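Local atomic coordinates of BH2602 protein (Bacillus halodurans, PDB entry 3NWZ), a protein that is of unknown function but binds coenzyme A and probably hydrolyses acyl-CoA thioesters. Residues Asn79-Ala93 against Ile115-Ala128. Residues are numbered along the deposited sequence; the frame is centred on the assembly and turned at random.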
loop_
_atom_site.group_PDB
_atom_site.type_symbol
_atom_site.label_atom_id
_atom_site.label_comp_id
_atom_site.label_asym_id
_atom_site.label_seq_id
_atom_site.Cartn_x
_atom_site.Cartn_y
_atom_site.Cartn_z
ATOM N N ASN A 79 17.844 16.657 8.423
ATOM C CA ASN A 79 18.466 16.920 7.123
ATOM C C ASN A 79 18.366 15.723 6.189
ATOM O O ASN A 79 19.316 15.363 5.488
ATOM C CB ASN A 79 19.929 17.332 7.305
ATOM C CG ASN A 79 20.070 18.701 7.947
ATOM O OD1 ASN A 79 19.667 18.914 9.102
ATOM N ND2 ASN A 79 20.637 19.647 7.197
HETATM N N MSE A 80 17.184 15.119 6.199
HETATM C CA MSE A 80 16.852 13.962 5.377
HETATM C C MSE A 80 15.622 14.445 4.615
HETATM O O MSE A 80 14.818 15.198 5.173
HETATM C CB MSE A 80 16.485 12.785 6.292
HETATM C CG MSE A 80 16.580 11.397 5.675
HETATM SE SE MSE A 80 16.214 9.988 6.973
HETATM C CE MSE A 80 17.958 9.832 7.785
ATOM N N VAL A 81 15.477 14.053 3.351
ATOM C CA VAL A 81 14.315 14.478 2.564
ATOM C C VAL A 81 13.021 14.037 3.246
ATOM O O VAL A 81 12.847 12.864 3.571
ATOM C CB VAL A 81 14.343 13.890 1.141
ATOM C CG1 VAL A 81 13.033 14.202 0.416
ATOM C CG2 VAL A 81 15.511 14.465 0.377
ATOM N N HIS A 82 12.109 14.980 3.453
ATOM C CA HIS A 82 10.858 14.649 4.111
ATOM C C HIS A 82 10.137 13.506 3.402
ATOM O O HIS A 82 9.946 13.547 2.189
ATOM C CB HIS A 82 9.951 15.878 4.168
ATOM C CG HIS A 82 8.915 15.792 5.241
ATOM N ND1 HIS A 82 7.976 14.782 5.286
ATOM C CD2 HIS A 82 8.715 16.544 6.349
ATOM C CE1 HIS A 82 7.245 14.913 6.378
ATOM N NE2 HIS A 82 7.673 15.975 7.041
ATOM N N GLY A 83 9.736 12.494 4.167
ATOM C CA GLY A 83 9.038 11.348 3.600
ATOM C C GLY A 83 7.848 11.771 2.770
ATOM O O GLY A 83 7.424 11.068 1.849
ATOM N N GLY A 84 7.306 12.939 3.109
ATOM C CA GLY A 84 6.165 13.482 2.396
ATOM C C GLY A 84 6.546 13.990 1.024
ATOM O O GLY A 84 5.835 13.748 0.057
ATOM N N ILE A 85 7.661 14.701 0.919
ATOM C CA ILE A 85 8.082 15.197 -0.390
ATOM C C ILE A 85 8.428 13.987 -1.265
ATOM O O ILE A 85 8.227 14.004 -2.470
ATOM C CB ILE A 85 9.314 16.131 -0.283
ATOM C CG1 ILE A 85 8.954 17.408 0.484
ATOM C CG2 ILE A 85 9.804 16.513 -1.665
ATOM C CD1 ILE A 85 7.988 18.329 -0.237
ATOM N N THR A 86 8.937 12.923 -0.650
ATOM C CA THR A 86 9.272 11.730 -1.401
ATOM C C THR A 86 8.002 11.164 -2.031
ATOM O O THR A 86 7.958 10.891 -3.249
ATOM C CB THR A 86 9.894 10.644 -0.519
ATOM O OG1 THR A 86 11.033 11.167 0.173
ATOM C CG2 THR A 86 10.334 9.470 -1.398
ATOM N N ALA A 87 6.974 10.987 -1.197
ATOM C CA ALA A 87 5.682 10.464 -1.651
ATOM C C ALA A 87 5.111 11.344 -2.728
ATOM O O ALA A 87 4.760 10.888 -3.812
ATOM C CB ALA A 87 4.734 10.398 -0.497
ATOM N N THR A 88 5.023 12.627 -2.429
ATOM C CA THR A 88 4.483 13.594 -3.372
ATOM C C THR A 88 5.204 13.592 -4.713
ATOM O O THR A 88 4.611 13.920 -5.730
ATOM C CB THR A 88 4.519 14.994 -2.744
ATOM O OG1 THR A 88 3.651 14.996 -1.604
ATOM C CG2 THR A 88 4.053 16.044 -3.722
ATOM N N LEU A 89 6.482 13.231 -4.705
ATOM C CA LEU A 89 7.292 13.169 -5.936
ATOM C C LEU A 89 6.892 11.953 -6.747
ATOM O O LEU A 89 6.581 12.068 -7.927
ATOM C CB LEU A 89 8.787 13.066 -5.606
ATOM C CG LEU A 89 9.782 13.105 -6.766
ATOM C CD1 LEU A 89 9.701 14.453 -7.479
ATOM C CD2 LEU A 89 11.187 12.884 -6.208
ATOM N N LEU A 90 6.894 10.788 -6.104
ATOM C CA LEU A 90 6.514 9.550 -6.779
ATOM C C LEU A 90 5.150 9.768 -7.409
ATOM O O LEU A 90 4.944 9.480 -8.582
ATOM C CB LEU A 90 6.443 8.391 -5.772
ATOM C CG LEU A 90 7.354 7.187 -6.030
ATOM C CD1 LEU A 90 7.070 6.123 -5.006
ATOM C CD2 LEU A 90 7.119 6.640 -7.439
ATOM N N ASP A 91 4.218 10.290 -6.611
ATOM C CA ASP A 91 2.859 10.578 -7.068
ATOM C C ASP A 91 2.903 11.485 -8.307
ATOM O O ASP A 91 2.206 11.255 -9.295
ATOM C CB ASP A 91 2.084 11.274 -5.935
ATOM C CG ASP A 91 0.681 11.710 -6.354
ATOM O OD1 ASP A 91 -0.152 10.836 -6.684
ATOM O OD2 ASP A 91 0.414 12.932 -6.347
ATOM N N THR A 92 3.738 12.512 -8.252
ATOM C CA THR A 92 3.848 13.446 -9.359
ATOM C C THR A 92 4.341 12.728 -10.612
ATOM O O THR A 92 3.794 12.914 -11.699
ATOM C CB THR A 92 4.787 14.611 -8.998
ATOM O OG1 THR A 92 4.313 15.240 -7.804
ATOM C CG2 THR A 92 4.767 15.645 -10.060
ATOM N N ALA A 93 5.367 11.898 -10.449
ATOM C CA ALA A 93 5.910 11.133 -11.566
ATOM C C ALA A 93 4.807 10.224 -12.140
ATOM O O ALA A 93 4.478 10.296 -13.334
ATOM C CB ALA A 93 7.108 10.299 -11.090
ATOM N N ILE A 115 3.709 3.045 -0.784
ATOM C CA ILE A 115 5.120 3.368 -0.789
ATOM C C ILE A 115 5.869 2.598 0.306
ATOM O O ILE A 115 5.350 2.367 1.395
ATOM C CB ILE A 115 5.304 4.882 -0.588
ATOM C CG1 ILE A 115 4.194 5.640 -1.318
ATOM C CG2 ILE A 115 6.642 5.329 -1.165
ATOM C CD1 ILE A 115 4.100 7.117 -0.963
ATOM N N HIS A 116 7.087 2.185 -0.020
ATOM C CA HIS A 116 7.945 1.452 0.896
ATOM C C HIS A 116 9.207 2.277 0.981
ATOM O O HIS A 116 9.859 2.520 -0.031
ATOM C CB HIS A 116 8.242 0.046 0.343
ATOM C CG HIS A 116 7.038 -0.839 0.302
ATOM N ND1 HIS A 116 6.863 -1.893 1.168
ATOM C CD2 HIS A 116 5.902 -0.762 -0.429
ATOM C CE1 HIS A 116 5.668 -2.425 0.979
ATOM N NE2 HIS A 116 5.064 -1.756 0.015
ATOM N N TYR A 117 9.525 2.748 2.174
ATOM C CA TYR A 117 10.709 3.563 2.361
ATOM C C TYR A 117 11.886 2.641 2.546
ATOM O O TYR A 117 11.820 1.687 3.309
ATOM C CB TYR A 117 10.523 4.473 3.565
ATOM C CG TYR A 117 9.527 5.561 3.284
ATOM C CD1 TYR A 117 9.915 6.738 2.639
ATOM C CD2 TYR A 117 8.182 5.388 3.601
ATOM C CE1 TYR A 117 8.977 7.726 2.306
ATOM C CE2 TYR A 117 7.244 6.361 3.276
ATOM C CZ TYR A 117 7.648 7.524 2.628
ATOM O OH TYR A 117 6.708 8.461 2.292
ATOM N N VAL A 118 12.974 2.948 1.853
ATOM C CA VAL A 118 14.148 2.099 1.878
ATOM C C VAL A 118 15.368 2.778 2.469
ATOM O O VAL A 118 15.895 2.335 3.486
ATOM C CB VAL A 118 14.446 1.621 0.440
ATOM C CG1 VAL A 118 15.789 0.929 0.380
ATOM C CG2 VAL A 118 13.318 0.712 -0.036
ATOM N N LYS A 119 15.820 3.843 1.817
ATOM C CA LYS A 119 16.984 4.587 2.266
ATOM C C LYS A 119 16.648 6.066 2.391
ATOM O O LYS A 119 15.799 6.589 1.660
ATOM C CB LYS A 119 18.153 4.408 1.288
ATOM C CG LYS A 119 18.873 3.070 1.399
ATOM C CD LYS A 119 20.067 2.975 0.450
ATOM C CE LYS A 119 19.620 2.932 -1.003
ATOM N NZ LYS A 119 18.814 1.716 -1.297
ATOM N N PRO A 120 17.312 6.762 3.324
ATOM C CA PRO A 120 17.099 8.191 3.556
ATOM C C PRO A 120 17.346 8.973 2.283
ATOM O O PRO A 120 18.400 8.814 1.660
ATOM C CB PRO A 120 18.146 8.529 4.610
ATOM C CG PRO A 120 18.300 7.233 5.358
ATOM C CD PRO A 120 18.339 6.234 4.238
ATOM N N GLY A 121 16.388 9.805 1.881
ATOM C CA GLY A 121 16.610 10.601 0.697
ATOM C C GLY A 121 17.693 11.621 1.020
ATOM O O GLY A 121 17.505 12.453 1.904
HETATM N N MSE A 122 18.836 11.557 0.344
HETATM C CA MSE A 122 19.910 12.514 0.602
HETATM C C MSE A 122 20.797 12.708 -0.622
HETATM O O MSE A 122 20.850 11.866 -1.518
HETATM C CB MSE A 122 20.757 12.063 1.789
HETATM C CG MSE A 122 19.942 11.704 3.026
HETATM SE SE MSE A 122 21.004 11.356 4.596
HETATM C CE MSE A 122 19.698 11.855 5.924
ATOM N N GLY A 123 21.504 13.831 -0.648
ATOM C CA GLY A 123 22.355 14.136 -1.776
ATOM C C GLY A 123 21.912 15.482 -2.304
ATOM O O GLY A 123 21.372 16.287 -1.542
ATOM N N THR A 124 22.101 15.729 -3.595
ATOM C CA THR A 124 21.722 17.002 -4.179
ATOM C C THR A 124 20.360 17.038 -4.869
ATOM O O THR A 124 19.838 18.112 -5.142
ATOM C CB THR A 124 22.776 17.466 -5.179
ATOM O OG1 THR A 124 22.923 16.480 -6.215
ATOM C CG2 THR A 124 24.098 17.685 -4.468
ATOM N N TYR A 125 19.791 15.877 -5.172
ATOM C CA TYR A 125 18.473 15.843 -5.803
ATOM C C TYR A 125 17.884 14.437 -5.806
ATOM O O TYR A 125 18.611 13.462 -5.679
ATOM C CB TYR A 125 18.550 16.348 -7.243
ATOM C CG TYR A 125 19.273 15.407 -8.164
ATOM C CD1 TYR A 125 20.628 15.567 -8.428
ATOM C CD2 TYR A 125 18.617 14.310 -8.711
ATOM C CE1 TYR A 125 21.320 14.653 -9.217
ATOM C CE2 TYR A 125 19.297 13.387 -9.499
ATOM C CZ TYR A 125 20.648 13.566 -9.747
ATOM O OH TYR A 125 21.322 12.655 -10.517
ATOM N N LEU A 126 16.566 14.340 -5.944
ATOM C CA LEU A 126 15.907 13.040 -5.991
ATOM C C LEU A 126 15.438 12.765 -7.413
ATOM O O LEU A 126 15.210 13.693 -8.195
ATOM C CB LEU A 126 14.735 12.986 -5.013
ATOM C CG LEU A 126 15.212 13.061 -3.561
ATOM C CD1 LEU A 126 14.168 12.466 -2.622
ATOM C CD2 LEU A 126 16.522 12.277 -3.429
ATOM N N ARG A 127 15.315 11.494 -7.768
ATOM C CA ARG A 127 14.902 11.184 -9.125
ATOM C C ARG A 127 13.845 10.107 -9.097
ATOM O O ARG A 127 14.168 8.941 -8.924
ATOM C CB ARG A 127 16.118 10.715 -9.954
ATOM C CG ARG A 127 15.979 10.986 -11.440
ATOM C CD ARG A 127 17.113 10.330 -12.234
ATOM N NE ARG A 127 16.916 8.893 -12.431
ATOM C CZ ARG A 127 17.821 7.967 -12.132
ATOM N NH1 ARG A 127 18.990 8.322 -11.616
ATOM N NH2 ARG A 127 17.560 6.683 -12.348
ATOM N N ALA A 128 12.581 10.478 -9.243
ATOM C CA ALA A 128 11.542 9.465 -9.234
ATOM C C ALA A 128 11.278 8.960 -10.664
ATOM O O ALA A 128 11.186 9.744 -11.610
ATOM C CB ALA A 128 10.239 10.030 -8.593
#
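V81 and G121 meet in the loop just ahead of helix 83-93, and Y117 and G83 at its first residue. V81 N donates to G121 O at 3.0 Å, nearly straight (N-H...O 172°). The hydroxyl of Y117 donates to G83 O (2.7 Å), standing above the carbonyl plane, while A87 N reaches the same oxygen from the opposite face. With CG anti to its carbonyl carbon (chi1 -71°), Y117 presents its ring edge to G83 O and T86 CB. H82 caps the helix: ND1 accepts from G84 N at 2.9 Å, in the imidazole plane. G84 O accepts from both T88 N and T88 OG1, and D91 OD1 is bonded to T110 OG1.

Beyond these polar links the packing is apolar. Selenomethionine M80 lays SE against P120 CB, V81 and L126 meet tip to tip (CG1 to CD1, 3.7 Å), L89 sets CG against A128 CB (3.6 Å), and I115 CD1 touches A87 CB. The axis of segment 83-93 passes 8.4 Å from that of strand 125-128 at 40°; L89 also touches V66 and L68, and T86 and L90 touch V146, on neighbouring strands. A long helix cradled by an antiparallel sheet is the signature of the hotdog fold.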